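Local coordinates for acetyl-CoA acetyltransferase (Elizabethkingia anophelis NUHP1, PDB 6BN2), which catalyses the reversible condensation of two acetyl-CoA molecules into acetoacetyl-CoA and free CoA, as a thiolase working through a covalent acyl-enzyme intermediate, at the interface of chains A and B. Residues are numbered along the deposited sequence; one frame, centred on the assembly and turned at random. Chains: chain A/B, Acetyl-CoA acetyltransferase.

The interface of chains A and B. Residues chain A 75-76, 79, 85; chain B 159, 293, 389.
A:Leu79 lays one methyl, CD1, over a face of the B:Tyr159 ring. The methyl sits above the phenol end, where A:Leu79 CD1 is 3.7 Å from B:Tyr159 CZ. The flanking ring carbons CE1 and CE2 lie a little farther off, about equally far from the methyl. A second apolar partner comes from another direction: B:Pro293 brings CG of its pyrrolidine ring to 4.1 Å from A:Leu79 CD1. The same methyl therefore touches both the aromatic face and the proline. This patch is a part of a two-fold interface between copies of a homotetrameric thiolase, and it recurs with the chains exchanged. On the A side, helix 73-80 supplies A:Lys75, A:Gln76 and A:Leu79.

The phenol of B:Tyr159 points end-on at this helix. B:Tyr159 OH is 3.4 Å from A:Gln76 CA and also packs against CG of the same residue. The A:Gln76 chain runs on extended past CG, and its amide plane stands nearly perpendicular to the phenol ring, at 86°. On the other flank of the hydroxyl, A:Lys75 CG lies 3.6 Å from B:Tyr159 OH.

A:Lys75 links the packed centre to the rim. Its CG is anti to the backbone N (chi1 -179°), and bends at chi2 and chi3 carry the chain past B:Gly389. The aliphatic part runs alongside that glycine, with A:Lys75 CE 3.5 Å from the backbone B:Gly389 O. The side-chain amine NZ then reaches a water at the rim. This water joins the two chains. The water lies 2.8 Å from A:Lys75 NZ. Two backbone carbonyls, one from each chain, also meet it. The water is 2.8 Å from A:Asn85 O. On the B side, the water is 2.7 Å from B:Gly389 O.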
loop_
_atom_site.group_PDB
_atom_site.type_symbol
_atom_site.label_atom_id
_atom_site.label_comp_id
_atom_site.label_asym_id
_atom_site.label_seq_id
_atom_site.Cartn_x
_atom_site.Cartn_y
_atom_site.Cartn_z
ATOM N N LYS A 75 0.355 -4.771 -10.007
ATOM C CA LYS A 75 0.773 -5.701 -11.056
ATOM C C LYS A 75 0.018 -5.434 -12.348
ATOM O O LYS A 75 0.590 -5.497 -13.446
ATOM C CB LYS A 75 0.521 -7.142 -10.620
ATOM C CG LYS A 75 0.968 -8.196 -11.658
ATOM C CD LYS A 75 2.469 -8.292 -11.794
ATOM C CE LYS A 75 3.103 -8.707 -10.462
ATOM N NZ LYS A 75 4.528 -9.132 -10.612
ATOM N N GLN A 76 -1.294 -5.194 -12.241
ATOM C CA GLN A 76 -2.074 -4.916 -13.446
ATOM C C GLN A 76 -1.524 -3.710 -14.190
ATOM O O GLN A 76 -1.429 -3.720 -15.429
ATOM C CB GLN A 76 -3.537 -4.679 -13.079
ATOM C CG GLN A 76 -4.246 -5.907 -12.504
ATOM C CD GLN A 76 -5.670 -5.566 -12.186
ATOM O OE1 GLN A 76 -6.462 -5.278 -13.093
ATOM N NE2 GLN A 76 -6.011 -5.552 -10.888
ATOM N N LEU A 79 2.089 -4.834 -15.753
ATOM C CA LEU A 79 1.976 -5.711 -16.913
ATOM C C LEU A 79 1.305 -4.991 -18.080
ATOM O O LEU A 79 1.695 -5.174 -19.243
ATOM C CB LEU A 79 1.212 -6.989 -16.550
ATOM C CG LEU A 79 1.906 -7.879 -15.524
ATOM C CD1 LEU A 79 1.043 -9.114 -15.234
ATOM C CD2 LEU A 79 3.301 -8.302 -16.007
ATOM N N ASN A 85 6.694 -10.175 -16.670
ATOM C CA ASN A 85 6.122 -10.845 -15.501
ATOM C C ASN A 85 7.172 -11.188 -14.455
ATOM O O ASN A 85 6.827 -11.775 -13.418
ATOM C CB ASN A 85 5.338 -12.096 -15.952
ATOM C CG ASN A 85 6.208 -13.168 -16.610
ATOM O OD1 ASN A 85 7.410 -13.271 -16.370
ATOM N ND2 ASN A 85 5.577 -13.998 -17.434
ATOM N N TYR B 159 -5.927 -12.233 -14.999
ATOM C CA TYR B 159 -5.674 -12.496 -16.413
ATOM C C TYR B 159 -6.452 -13.714 -16.894
ATOM O O TYR B 159 -6.969 -13.719 -18.022
ATOM C CB TYR B 159 -4.153 -12.625 -16.614
ATOM C CG TYR B 159 -3.514 -11.500 -15.828
ATOM C CD1 TYR B 159 -3.555 -10.190 -16.303
ATOM C CD2 TYR B 159 -2.997 -11.723 -14.556
ATOM C CE1 TYR B 159 -3.053 -9.129 -15.551
ATOM C CE2 TYR B 159 -2.490 -10.667 -13.792
ATOM C CZ TYR B 159 -2.526 -9.379 -14.303
ATOM O OH TYR B 159 -2.051 -8.341 -13.552
ATOM N N PRO B 293 1.811 -14.928 -13.834
ATOM C CA PRO B 293 0.788 -14.920 -12.775
ATOM C C PRO B 293 0.287 -16.301 -12.398
ATOM O O PRO B 293 0.088 -16.569 -11.205
ATOM C CB PRO B 293 -0.329 -14.061 -13.389
ATOM C CG PRO B 293 0.446 -13.040 -14.236
ATOM C CD PRO B 293 1.643 -13.812 -14.790
ATOM N N GLY B 389 -0.714 -12.485 -8.880
ATOM C CA GLY B 389 -0.010 -11.744 -9.904
ATOM C C GLY B 389 1.322 -12.353 -10.273
ATOM O O GLY B 389 1.956 -11.885 -11.234
HETATM O O HOH W 1 4.261 -11.196 -12.501
#